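Local coordinates for protein aspartate--tRNA(Asp/Asn) ligase (Thermus thermophilus, PDB 1N9W) that attaches L-aspartate, after activating it with ATP, to both tRNA(Asp) and tRNA(Asn), acting as a non-discriminating class II aminoacyl-tRNA synthetase, at residues B[130-135]-B[194-199]; B[137-142]-B[231-236]; B[243-248]-B[258-263]; B[320-325]-B[346-351]. All coordinates share one frame; numbering follows the deposited sequence.

Interaction 1 of 4, residues B[130-135]-B[194-199]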
loop_
_atom_site.group_PDB
_atom_site.type_symbol
_atom_site.label_atom_id
_atom_site.label_comp_id
_atom_site.label_asym_id
_atom_site.label_seq_id
_atom_site.Cartn_x
_atom_site.Cartn_y
_atom_site.Cartn_z
ATOM N N ALA B 130 4.170 1.709 9.897
ATOM C CA ALA B 130 4.763 3.039 9.867
ATOM C C ALA B 130 5.900 3.060 8.841
ATOM O O ALA B 130 5.953 3.963 8.008
ATOM C CB ALA B 130 5.267 3.422 11.264
ATOM N N LEU B 131 6.782 2.058 8.866
ATOM C CA LEU B 131 7.898 2.002 7.898
ATOM C C LEU B 131 7.413 2.054 6.448
ATOM O O LEU B 131 8.003 2.735 5.609
ATOM C CB LEU B 131 8.712 0.719 8.095
ATOM C CG LEU B 131 9.435 0.558 9.439
ATOM C CD1 LEU B 131 9.876 -0.880 9.612
ATOM C CD2 LEU B 131 10.625 1.515 9.512
ATOM N N VAL B 132 6.347 1.322 6.151
ATOM C CA VAL B 132 5.812 1.299 4.797
ATOM C C VAL B 132 5.207 2.657 4.426
ATOM O O VAL B 132 5.308 3.099 3.274
ATOM C CB VAL B 132 4.758 0.176 4.664
ATOM C CG1 VAL B 132 4.092 0.228 3.302
ATOM C CG2 VAL B 132 5.428 -1.177 4.874
ATOM N N ARG B 133 4.580 3.322 5.398
ATOM C CA ARG B 133 3.989 4.635 5.151
ATOM C C ARG B 133 5.122 5.600 4.773
ATOM O O ARG B 133 4.995 6.385 3.828
ATOM C CB ARG B 133 3.253 5.141 6.410
ATOM C CG ARG B 133 2.562 6.508 6.269
ATOM C CD ARG B 133 2.042 6.989 7.635
ATOM N NE ARG B 133 1.164 5.985 8.221
ATOM C CZ ARG B 133 1.218 5.561 9.479
ATOM N NH1 ARG B 133 2.114 6.058 10.324
ATOM N NH2 ARG B 133 0.389 4.604 9.883
ATOM N N GLY B 134 6.235 5.516 5.503
ATOM C CA GLY B 134 7.384 6.369 5.224
ATOM C C GLY B 134 7.945 6.069 3.852
ATOM O O GLY B 134 8.376 6.965 3.124
ATOM N N PHE B 135 7.931 4.788 3.507
ATOM C CA PHE B 135 8.423 4.302 2.224
ATOM C C PHE B 135 7.685 4.994 1.084
ATOM O O PHE B 135 8.304 5.585 0.201
ATOM C CB PHE B 135 8.194 2.795 2.155
ATOM C CG PHE B 135 8.618 2.162 0.867
ATOM C CD1 PHE B 135 9.963 1.891 0.618
ATOM C CD2 PHE B 135 7.673 1.820 -0.098
ATOM C CE1 PHE B 135 10.355 1.283 -0.567
ATOM C CE2 PHE B 135 8.055 1.213 -1.288
ATOM C CZ PHE B 135 9.399 0.941 -1.529
ATOM N N TYR B 194 7.197 2.167 -7.792
ATOM C CA TYR B 194 7.473 1.299 -6.667
ATOM C C TYR B 194 6.251 0.453 -6.405
ATOM O O TYR B 194 5.156 0.743 -6.895
ATOM C CB TYR B 194 7.813 2.100 -5.407
ATOM C CG TYR B 194 6.659 2.895 -4.844
ATOM C CD1 TYR B 194 6.438 4.213 -5.231
ATOM C CD2 TYR B 194 5.799 2.329 -3.898
ATOM C CE1 TYR B 194 5.393 4.955 -4.685
ATOM C CE2 TYR B 194 4.755 3.059 -3.346
ATOM C CZ TYR B 194 4.559 4.376 -3.742
ATOM O OH TYR B 194 3.552 5.122 -3.176
ATOM N N GLU B 195 6.432 -0.610 -5.638
ATOM C CA GLU B 195 5.314 -1.481 -5.332
ATOM C C GLU B 195 5.507 -2.178 -4.005
ATOM O O GLU B 195 6.622 -2.540 -3.618
ATOM C CB GLU B 195 5.114 -2.505 -6.457
ATOM C CG GLU B 195 4.095 -3.601 -6.137
ATOM C CD GLU B 195 3.759 -4.472 -7.341
ATOM O OE1 GLU B 195 4.686 -4.909 -8.057
ATOM O OE2 GLU B 195 2.556 -4.730 -7.568
ATOM N N VAL B 196 4.397 -2.337 -3.303
ATOM C CA VAL B 196 4.364 -2.984 -2.006
ATOM C C VAL B 196 3.483 -4.200 -2.169
ATOM O O VAL B 196 2.262 -4.078 -2.240
ATOM C CB VAL B 196 3.723 -2.066 -0.957
ATOM C CG1 VAL B 196 3.594 -2.796 0.365
ATOM C CG2 VAL B 196 4.545 -0.798 -0.818
ATOM N N ALA B 197 4.089 -5.376 -2.241
ATOM C CA ALA B 197 3.301 -6.592 -2.408
ATOM C C ALA B 197 4.052 -7.831 -1.943
ATOM O O ALA B 197 5.277 -7.820 -1.832
ATOM C CB ALA B 197 2.878 -6.737 -3.874
ATOM N N PRO B 198 3.319 -8.922 -1.659
ATOM C CA PRO B 198 3.934 -10.176 -1.197
ATOM C C PRO B 198 4.760 -10.853 -2.289
ATOM O O PRO B 198 4.530 -10.636 -3.477
ATOM C CB PRO B 198 2.728 -11.022 -0.774
ATOM C CG PRO B 198 1.672 -9.987 -0.441
ATOM C CD PRO B 198 1.850 -8.995 -1.561
ATOM N N VAL B 199 5.726 -11.666 -1.871
ATOM C CA VAL B 199 6.603 -12.376 -2.796
ATOM C C VAL B 199 6.919 -13.777 -2.279
ATOM O O VAL B 199 6.505 -14.152 -1.176
ATOM C CB VAL B 199 7.937 -11.622 -2.995
ATOM C CG1 VAL B 199 8.870 -12.442 -3.868
ATOM C CG2 VAL B 199 7.682 -10.260 -3.626
#

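Interaction 2 of 4, residues B[137-142]-B[231-236]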
loop_
_atom_site.group_PDB
_atom_site.type_symbol
_atom_site.label_atom_id
_atom_site.label_comp_id
_atom_site.label_asym_id
_atom_site.label_seq_id
_atom_site.Cartn_x
_atom_site.Cartn_y
_atom_site.Cartn_z
ATOM N N ARG B 137 5.681 7.685 1.220
ATOM C CA ARG B 137 5.740 9.140 1.304
ATOM C C ARG B 137 7.012 9.659 0.639
ATOM O O ARG B 137 6.945 10.502 -0.253
ATOM C CB ARG B 137 5.711 9.605 2.769
ATOM C CG ARG B 137 5.323 11.077 2.961
ATOM C CD ARG B 137 5.752 11.660 4.317
ATOM N NE ARG B 137 5.104 11.074 5.496
ATOM C CZ ARG B 137 3.794 11.096 5.747
ATOM N NH1 ARG B 137 2.960 11.670 4.894
ATOM N NH2 ARG B 137 3.318 10.569 6.869
ATOM N N TYR B 138 8.166 9.153 1.065
ATOM C CA TYR B 138 9.427 9.611 0.493
ATOM C C TYR B 138 9.433 9.486 -1.022
ATOM O O TYR B 138 9.766 10.435 -1.719
ATOM C CB TYR B 138 10.619 8.827 1.060
ATOM C CG TYR B 138 11.924 9.219 0.395
ATOM C CD1 TYR B 138 12.569 10.417 0.721
ATOM C CD2 TYR B 138 12.458 8.443 -0.638
ATOM C CE1 TYR B 138 13.704 10.840 0.022
ATOM C CE2 TYR B 138 13.588 8.855 -1.343
ATOM C CZ TYR B 138 14.204 10.057 -1.005
ATOM O OH TYR B 138 15.298 10.483 -1.713
ATOM N N LEU B 139 9.057 8.318 -1.528
ATOM C CA LEU B 139 9.038 8.102 -2.970
ATOM C C LEU B 139 7.987 8.963 -3.682
ATOM O O LEU B 139 8.256 9.493 -4.766
ATOM C CB LEU B 139 8.834 6.612 -3.276
ATOM C CG LEU B 139 9.994 5.701 -2.806
ATOM C CD1 LEU B 139 9.579 4.236 -2.897
ATOM C CD2 LEU B 139 11.260 5.968 -3.651
ATOM N N ASP B 140 6.797 9.109 -3.096
ATOM C CA ASP B 140 5.757 9.952 -3.710
ATOM C C ASP B 140 6.279 11.386 -3.858
ATOM O O ASP B 140 6.027 12.034 -4.866
ATOM C CB ASP B 140 4.472 9.995 -2.858
ATOM C CG ASP B 140 3.599 8.747 -3.014
ATOM O OD1 ASP B 140 3.778 7.985 -3.998
ATOM O OD2 ASP B 140 2.709 8.543 -2.148
ATOM N N ARG B 141 6.987 11.880 -2.843
ATOM C CA ARG B 141 7.525 13.234 -2.898
ATOM C C ARG B 141 8.614 13.389 -3.970
ATOM O O ARG B 141 8.903 14.507 -4.397
ATOM C CB ARG B 141 8.062 13.655 -1.530
ATOM C CG ARG B 141 8.460 15.125 -1.439
ATOM C CD ARG B 141 8.491 15.583 0.010
ATOM N NE ARG B 141 9.237 14.624 0.813
ATOM C CZ ARG B 141 8.785 14.050 1.925
ATOM N NH1 ARG B 141 7.576 14.337 2.395
ATOM N NH2 ARG B 141 9.545 13.167 2.556
ATOM N N GLN B 142 9.213 12.273 -4.394
ATOM C CA GLN B 142 10.230 12.282 -5.451
ATOM C C GLN B 142 9.562 11.933 -6.789
ATOM O O GLN B 142 10.219 11.482 -7.731
ATOM C CB GLN B 142 11.339 11.253 -5.186
ATOM C CG GLN B 142 12.125 11.427 -3.894
ATOM C CD GLN B 142 12.669 12.832 -3.724
ATOM O OE1 GLN B 142 13.265 13.395 -4.641
ATOM N NE2 GLN B 142 12.474 13.400 -2.540
ATOM N N MET B 231 21.734 3.314 -4.566
ATOM C CA MET B 231 22.226 3.262 -3.186
ATOM C C MET B 231 21.960 4.572 -2.443
ATOM O O MET B 231 21.487 4.558 -1.305
ATOM C CB MET B 231 23.729 2.905 -3.158
ATOM C CG MET B 231 23.997 1.387 -3.172
ATOM S SD MET B 231 25.752 0.842 -3.235
ATOM C CE MET B 231 25.949 0.578 -5.014
ATOM N N ARG B 232 22.244 5.699 -3.087
ATOM C CA ARG B 232 21.996 6.991 -2.463
ATOM C C ARG B 232 20.491 7.174 -2.219
ATOM O O ARG B 232 20.087 7.754 -1.212
ATOM C CB ARG B 232 22.536 8.121 -3.346
ATOM C CG ARG B 232 24.040 8.358 -3.189
ATOM C CD ARG B 232 24.703 8.653 -4.525
ATOM N NE ARG B 232 23.970 9.662 -5.287
ATOM C CZ ARG B 232 24.150 9.888 -6.585
ATOM N NH1 ARG B 232 25.044 9.174 -7.263
ATOM N NH2 ARG B 232 23.433 10.818 -7.204
ATOM N N LEU B 233 19.671 6.670 -3.135
ATOM C CA LEU B 233 18.228 6.772 -2.996
ATOM C C LEU B 233 17.750 5.951 -1.799
ATOM O O LEU B 233 17.009 6.444 -0.953
ATOM C CB LEU B 233 17.522 6.268 -4.256
ATOM C CG LEU B 233 15.998 6.039 -4.107
ATOM C CD1 LEU B 233 15.292 7.376 -4.030
ATOM C CD2 LEU B 233 15.470 5.233 -5.288
ATOM N N GLU B 234 18.182 4.696 -1.736
ATOM C CA GLU B 234 17.786 3.822 -0.646
ATOM C C GLU B 234 18.155 4.369 0.727
ATOM O O GLU B 234 17.418 4.174 1.701
ATOM C CB GLU B 234 18.374 2.427 -0.831
ATOM C CG GLU B 234 18.190 1.559 0.387
ATOM C CD GLU B 234 18.309 0.073 0.092
ATOM O OE1 GLU B 234 19.095 -0.303 -0.805
ATOM O OE2 GLU B 234 17.619 -0.708 0.779
ATOM N N GLU B 235 19.292 5.052 0.809
ATOM C CA GLU B 235 19.755 5.638 2.069
ATOM C C GLU B 235 18.780 6.692 2.556
ATOM O O GLU B 235 18.400 6.712 3.726
ATOM C CB GLU B 235 21.139 6.281 1.890
ATOM C CG GLU B 235 22.306 5.319 2.089
ATOM C CD GLU B 235 23.673 5.995 1.889
ATOM O OE1 GLU B 235 23.886 7.107 2.424
ATOM O OE2 GLU B 235 24.530 5.402 1.215
ATOM N N ALA B 236 18.386 7.577 1.648
ATOM C CA ALA B 236 17.453 8.646 1.984
ATOM C C ALA B 236 16.085 8.032 2.291
ATOM O O ALA B 236 15.402 8.463 3.219
ATOM C CB ALA B 236 17.355 9.634 0.819
#

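Interaction 3 of 4, residues B[243-248]-B[258-263]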
loop_
_atom_site.group_PDB
_atom_site.type_symbol
_atom_site.label_atom_id
_atom_site.label_comp_id
_atom_site.label_asym_id
_atom_site.label_seq_id
_atom_site.Cartn_x
_atom_site.Cartn_y
_atom_site.Cartn_z
ATOM N N GLU B 243 12.288 7.482 10.406
ATOM C CA GLU B 243 11.780 8.723 10.989
ATOM C C GLU B 243 10.271 8.615 11.230
ATOM O O GLU B 243 9.763 9.055 12.258
ATOM C CB GLU B 243 12.067 9.881 10.038
ATOM C CG GLU B 243 11.958 11.247 10.678
ATOM C CD GLU B 243 13.070 11.486 11.669
ATOM O OE1 GLU B 243 14.237 11.163 11.338
ATOM O OE2 GLU B 243 12.793 12.003 12.776
ATOM N N GLU B 244 9.570 8.036 10.257
ATOM C CA GLU B 244 8.124 7.857 10.333
ATOM C C GLU B 244 7.765 6.970 11.519
ATOM O O GLU B 244 6.860 7.287 12.289
ATOM C CB GLU B 244 7.612 7.247 9.029
ATOM C CG GLU B 244 6.093 7.158 8.883
ATOM C CD GLU B 244 5.394 8.498 9.083
ATOM O OE1 GLU B 244 6.000 9.544 8.774
ATOM O OE2 GLU B 244 4.232 8.497 9.536
ATOM N N ALA B 245 8.488 5.866 11.666
ATOM C CA ALA B 245 8.262 4.913 12.750
ATOM C C ALA B 245 8.512 5.574 14.085
ATOM O O ALA B 245 7.766 5.382 15.043
ATOM C CB ALA B 245 9.195 3.717 12.587
ATOM N N LEU B 246 9.583 6.355 14.141
ATOM C CA LEU B 246 9.943 7.050 15.368
ATOM C C LEU B 246 8.862 8.071 15.751
ATOM O O LEU B 246 8.529 8.203 16.923
ATOM C CB LEU B 246 11.298 7.742 15.180
ATOM C CG LEU B 246 12.318 7.642 16.307
ATOM C CD1 LEU B 246 12.608 6.185 16.664
ATOM C CD2 LEU B 246 13.588 8.329 15.852
ATOM N N ASN B 247 8.303 8.769 14.765
ATOM C CA ASN B 247 7.281 9.770 15.047
ATOM C C ASN B 247 5.863 9.238 15.231
ATOM O O ASN B 247 5.112 9.764 16.047
ATOM C CB ASN B 247 7.270 10.848 13.961
ATOM C CG ASN B 247 8.570 11.640 13.912
ATOM O OD1 ASN B 247 9.284 11.752 14.910
ATOM N ND2 ASN B 247 8.873 12.207 12.749
ATOM N N THR B 248 5.489 8.204 14.485
ATOM C CA THR B 248 4.137 7.678 14.604
ATOM C C THR B 248 4.010 6.362 15.374
ATOM O O THR B 248 2.901 5.954 15.713
ATOM C CB THR B 248 3.466 7.549 13.210
ATOM O OG1 THR B 248 4.181 6.601 12.407
ATOM C CG2 THR B 248 3.466 8.913 12.499
ATOM N N ALA B 258 13.556 -1.850 21.813
ATOM C CA ALA B 258 14.537 -2.019 20.750
ATOM C C ALA B 258 15.536 -0.864 20.735
ATOM O O ALA B 258 15.147 0.294 20.895
ATOM C CB ALA B 258 13.826 -2.106 19.398
ATOM N N THR B 259 16.818 -1.171 20.552
ATOM C CA THR B 259 17.839 -0.123 20.490
ATOM C C THR B 259 17.867 0.389 19.046
ATOM O O THR B 259 17.937 -0.402 18.104
ATOM C CB THR B 259 19.240 -0.668 20.864
ATOM O OG1 THR B 259 19.633 -1.677 19.926
ATOM C CG2 THR B 259 19.231 -1.256 22.264
ATOM N N TRP B 260 17.820 1.703 18.865
ATOM C CA TRP B 260 17.806 2.261 17.516
ATOM C C TRP B 260 19.146 2.171 16.798
ATOM O O TRP B 260 20.201 2.378 17.396
ATOM C CB TRP B 260 17.329 3.715 17.549
ATOM C CG TRP B 260 16.470 4.072 16.367
ATOM C CD1 TRP B 260 16.707 5.049 15.445
ATOM C CD2 TRP B 260 15.228 3.458 15.990
ATOM N NE1 TRP B 260 15.698 5.077 14.513
ATOM C CE2 TRP B 260 14.786 4.101 14.813
ATOM C CE3 TRP B 260 14.469 2.402 16.511
ATOM C CZ2 TRP B 260 13.590 3.754 14.175
ATOM C CZ3 TRP B 260 13.282 2.055 15.873
ATOM C CH2 TRP B 260 12.866 2.718 14.708
ATOM N N PRO B 261 19.117 1.854 15.492
ATOM C CA PRO B 261 20.315 1.723 14.655
ATOM C C PRO B 261 21.018 3.054 14.428
ATOM O O PRO B 261 20.517 4.116 14.810
ATOM C CB PRO B 261 19.767 1.166 13.340
ATOM C CG PRO B 261 18.485 0.512 13.735
ATOM C CD PRO B 261 17.917 1.474 14.733
ATOM N N SER B 262 22.186 2.982 13.797
ATOM C CA SER B 262 22.964 4.169 13.471
ATOM C C SER B 262 22.308 4.812 12.251
ATOM O O SER B 262 21.655 4.129 11.462
ATOM C CB SER B 262 24.412 3.775 13.160
ATOM O OG SER B 262 24.477 2.680 12.259
ATOM N N PHE B 263 22.480 6.118 12.096
ATOM C CA PHE B 263 21.869 6.831 10.981
ATOM C C PHE B 263 22.306 6.293 9.624
ATOM O O PHE B 263 23.498 6.203 9.335
ATOM C CB PHE B 263 22.193 8.318 11.057
ATOM C CG PHE B 263 21.243 9.175 10.286
ATOM C CD1 PHE B 263 19.953 9.399 10.762
ATOM C CD2 PHE B 263 21.624 9.752 9.080
ATOM C CE1 PHE B 263 19.053 10.188 10.049
ATOM C CE2 PHE B 263 20.732 10.543 8.355
ATOM C CZ PHE B 263 19.441 10.762 8.844
#

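Interaction 4 of 4, residues B[320-325]-B[346-351]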
loop_
_atom_site.group_PDB
_atom_site.type_symbol
_atom_site.label_atom_id
_atom_site.label_comp_id
_atom_site.label_asym_id
_atom_site.label_seq_id
_atom_site.Cartn_x
_atom_site.Cartn_y
_atom_site.Cartn_z
ATOM N N SER B 320 28.428 -14.271 -12.485
ATOM C CA SER B 320 27.901 -15.625 -12.303
ATOM C C SER B 320 26.905 -15.738 -11.149
ATOM O O SER B 320 26.121 -16.684 -11.092
ATOM C CB SER B 320 29.054 -16.609 -12.076
ATOM O OG SER B 320 29.817 -16.254 -10.938
ATOM N N VAL B 321 26.937 -14.765 -10.241
ATOM C CA VAL B 321 26.046 -14.758 -9.084
ATOM C C VAL B 321 24.728 -14.023 -9.343
ATOM O O VAL B 321 23.679 -14.421 -8.838
ATOM C CB VAL B 321 26.734 -14.105 -7.865
ATOM C CG1 VAL B 321 25.819 -14.165 -6.654
ATOM C CG2 VAL B 321 28.049 -14.802 -7.577
ATOM N N ARG B 322 24.791 -12.952 -10.129
ATOM C CA ARG B 322 23.609 -12.157 -10.447
ATOM C C ARG B 322 22.940 -12.595 -11.749
ATOM O O ARG B 322 23.594 -13.130 -12.646
ATOM C CB ARG B 322 23.983 -10.680 -10.550
ATOM C CG ARG B 322 24.559 -10.087 -9.277
ATOM C CD ARG B 322 23.678 -10.380 -8.075
ATOM N NE ARG B 322 23.797 -9.333 -7.069
ATOM C CZ ARG B 322 23.476 -9.480 -5.790
ATOM N NH1 ARG B 322 23.018 -10.642 -5.343
ATOM N NH2 ARG B 322 23.617 -8.458 -4.956
ATOM N N PRO B 323 21.619 -12.371 -11.864
ATOM C CA PRO B 323 20.855 -12.739 -13.059
ATOM C C PRO B 323 21.454 -12.166 -14.346
ATOM O O PRO B 323 22.347 -11.322 -14.304
ATOM C CB PRO B 323 19.470 -12.172 -12.764
ATOM C CG PRO B 323 19.372 -12.315 -11.283
ATOM C CD PRO B 323 20.724 -11.829 -10.825
ATOM N N PHE B 324 20.950 -12.624 -15.485
ATOM C CA PHE B 324 21.450 -12.174 -16.776
ATOM C C PHE B 324 21.068 -10.736 -17.103
ATOM O O PHE B 324 21.639 -10.135 -18.012
ATOM C CB PHE B 324 20.931 -13.092 -17.880
ATOM C CG PHE B 324 19.497 -12.853 -18.246
ATOM C CD1 PHE B 324 19.162 -11.909 -19.212
ATOM C CD2 PHE B 324 18.480 -13.529 -17.586
ATOM C CE1 PHE B 324 17.833 -11.664 -19.533
ATOM C CE2 PHE B 324 17.149 -13.290 -17.900
ATOM C CZ PHE B 324 16.825 -12.346 -18.866
ATOM N N TYR B 325 20.097 -10.188 -16.376
ATOM C CA TYR B 325 19.660 -8.813 -16.625
ATOM C C TYR B 325 20.453 -7.778 -15.835
ATOM O O TYR B 325 20.221 -6.577 -15.967
ATOM C CB TYR B 325 18.159 -8.663 -16.341
ATOM C CG TYR B 325 17.686 -9.177 -14.995
ATOM C CD1 TYR B 325 18.177 -8.642 -13.802
ATOM C CD2 TYR B 325 16.728 -10.189 -14.917
ATOM C CE1 TYR B 325 17.725 -9.102 -12.567
ATOM C CE2 TYR B 325 16.269 -10.655 -13.689
ATOM C CZ TYR B 325 16.773 -10.107 -12.519
ATOM O OH TYR B 325 16.325 -10.569 -11.304
ATOM N N ILE B 346 18.748 -7.189 3.847
ATOM C CA ILE B 346 17.406 -6.621 3.774
ATOM C C ILE B 346 17.159 -5.973 2.420
ATOM O O ILE B 346 16.086 -5.422 2.180
ATOM C CB ILE B 346 17.181 -5.547 4.851
ATOM C CG1 ILE B 346 18.056 -4.327 4.559
ATOM C CG2 ILE B 346 17.473 -6.126 6.228
ATOM C CD1 ILE B 346 17.706 -3.101 5.373
ATOM N N THR B 347 18.151 -6.029 1.539
ATOM C CA THR B 347 18.009 -5.429 0.222
ATOM C C THR B 347 18.896 -6.080 -0.817
ATOM O O THR B 347 20.014 -6.507 -0.529
ATOM C CB THR B 347 18.346 -3.924 0.250
ATOM O OG1 THR B 347 17.472 -3.257 1.169
ATOM C CG2 THR B 347 18.178 -3.310 -1.139
ATOM N N SER B 348 18.385 -6.146 -2.037
ATOM C CA SER B 348 19.135 -6.722 -3.134
ATOM C C SER B 348 18.676 -6.072 -4.429
ATOM O O SER B 348 17.497 -6.138 -4.781
ATOM C CB SER B 348 18.908 -8.230 -3.199
ATOM O OG SER B 348 19.718 -8.803 -4.206
ATOM N N GLY B 349 19.607 -5.433 -5.127
ATOM C CA GLY B 349 19.266 -4.783 -6.374
ATOM C C GLY B 349 20.471 -4.300 -7.148
ATOM O O GLY B 349 21.604 -4.697 -6.870
ATOM N N GLY B 350 20.227 -3.440 -8.128
ATOM C CA GLY B 350 21.306 -2.903 -8.935
ATOM C C GLY B 350 20.796 -2.440 -10.285
ATOM O O GLY B 350 19.607 -2.554 -10.583
ATOM N N GLN B 351 21.694 -1.907 -11.105
ATOM C CA GLN B 351 21.310 -1.446 -12.429
ATOM C C GLN B 351 21.074 -2.652 -13.336
ATOM O O GLN B 351 21.759 -3.665 -13.205
ATOM C CB GLN B 351 22.402 -0.541 -13.002
ATOM C CG GLN B 351 22.224 -0.213 -14.471
ATOM C CD GLN B 351 22.964 1.043 -14.881
ATOM O OE1 GLN B 351 23.970 1.415 -14.269
ATOM N NE2 GLN B 351 22.477 1.701 -15.927
#

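Interaction 1 of 4, residues B[130-135]-B[194-199]
F135 meets Y194 because their first torsions send the two rings past one another: CG of F135 stands opposite the backbone N (chi1 178°), while CG of Y194 sits between the backbone N and the carbonyl carbon (chi1 68°). The result is an offset edge-to-face (T-shaped) pair. Its centroids lie 5.6 Å apart and its planes stand at 88°, with the edge of F135 turned to the face of Y194. The closest atoms are CE2 of F135 and CD2 of Y194, at 3.6 Å. The same CE2 of F135 also meets CG2 of V196, at 4.1 Å. One turn earlier on the helix, CG1 of V132 approaches CG1 of V196 at 4.2 Å.

These residues join helix 119-141 to strand 192-198 of the large mixed sheet of the class II catalytic domain. Helix 130-135 and strand 194-198 run roughly antiparallel, with axes 10.6 Å apart at closest approach. On the strand, the side chains of Y194 and V196 set out toward the helix, whereas E195 between them sets out away from it and forms a salt bridge with K183. The ring of F135 also packs on L237 and M241 of helix 227-248, and F148 of the second subunit packs on V132 and V196.

No hydrogen bond crosses between helix and strand, so their cohesion here is apolar and aromatic, and the one polar end, the Y194 hydroxyl, is satisfied by a hydrogen bond with D140 at the border of the apolar patch.

Interaction 2 of 4, residues B[137-142]-B[231-236]
The Y138 ring lies between the A236 backbone and Q142: the carbonyl carbon of A236 lies over the centre of one face, 4.2 Å above the plane, and CG of Q142, from its own segment, covers the opposite face near the rim at 3.8 Å. L233 takes the edge, its CD1 lying in the ring plane and 3.5 Å from CE2 of Y138. This is helix-to-helix packing within the class II synthetase catalytic domain, where helices 119-141 and 227-248 lie on the large mixed sheet.

The axes of helix 137-141 and helix 231-236 come within 11.2 Å, and their directions differ by 127°. Across this gap Y138 covers most of the distance. Its CG is opposite the backbone N (chi1 176°), which carries the phenol outward to the second helix, where the A236 methyl points back toward it. CG of L233 is likewise opposite its backbone N (chi1 167°), and CD1 then reaches both Y138 and L139, the latter through CD2 at 4.3 Å.

A salt bridge from R141 to E240 also links the two helices, and one from E235 to R269 ties helix 227-248 to strand 269-271. L233 and E234 touch F390 of strand 387-393, which places the second helix directly against the sheet, while D140 forms a salt bridge with R133 of the second subunit.

The phenol oxygen itself takes part in the van der Waals packing: the A236 methyl CB lies 3.4 Å from OH of Y138 and 3.7 Å from its CZ.

Interaction 3 of 4, residues B[243-248]-B[258-263]
L246 and W260 form the tight part of this contact. CD1 of L246 rests over the six-membered ring of the indole in a CH-pi arrangement, 3.7 Å from the centroid and only 17° off the ring normal. Its shortest approach, 3.5 Å, is to CE2 of W260. The other branch is looser, with CD2 of L246 at 4.1 Å from NE1 of W260. On the opposite face of the indole lies CD of the following P261, 3.4 Å above the plane and toward the rim, so the ring is held between a leucine from the helix and its own neighbour in the chain.

At the edge the packing slackens. The A245 methyl lies close to the indole plane, with its CB 4.4 Å from CH2 of W260, and this buried alanine also touches L131 of helix 119-141. Toward solvent, L246 is exposed despite its hold on the ring. I253 of helix 250-255 packs against A245, L246 and W260 alike, and L401 of helix 394-402 touches W260 as well.

The last turn of the helix has its own polar bond. OG1 of T248 donates to the carbonyl O of E244 at 2.8 Å, coming from above the carbonyl plane (47° out of it), and T248 N donates to the same oxygen.

The contact lies away from the predicted substrate-binding residues. It belongs to the class II catalytic domain, where the loop after helix 250-255 packs its tryptophan, through a CH-pi contact, on the C-terminal turn of helix 227-248.

Interaction 4 of 4, residues B[320-325]-B[346-351]
S348, predicted to bind L-aspartate, lies beside R322 in what is probably the amino acid pocket. The guanidinium stands 3.9 Å from the serine hydroxyl, measured from NH1 of R322 to OG of S348, and NH2 is almost as near at 4.0 Å. That is too long for a direct hydrogen bond. D338 links the two instead, through a salt bridge to R322 and a hydrogen bond to S348.

The arginine is folded to reach this spot: CG lies opposite the carbonyl carbon (chi1 -61°) and the chain bends at chi2 (-51°). S336 OG is hydrogen-bonded to its NE and Y317 forms a cation-pi contact with it, which together restrict the guanidinium's rotation. Strand 344-351 belongs to the antiparallel part of the sheet characteristic of class II synthetases, and carries a classic beta bulge in which I346 and T347 both face L339. The end-to-end directions of 322-325 and 348-351 are 41° apart.

Farther along, the contact is thin, with the carbonyl O of Y325 4.3 Å from that of Q351. The Y325 side chain, with CB of P323 over one face of its ring, toward the rim, comes near R352, another predicted aspartate-binding residue.

In the fold
All four contacts lie in the class II catalytic domain. Helix 119-141 serves interactions 1 and 2, about 12 Å apart between centres, and helix 227-248 serves interactions 2 and 3, about 17 Å between centres. Interactions 1 and 4 reach the same mixed sheet through strands 192-198 and 344-351, with centres about 20 Å apart. Along the chain, the segments of 1 and 2 alternate, while 3 and then 4 follow in series. Polar links cross between contacts: Y194 to D140, a weak R137 to E244 ion pair, and E234 to T347. The two helices thus connect the contact that F148 of the second subunit packs on with the strand carrying the predicted aspartate-binding S348.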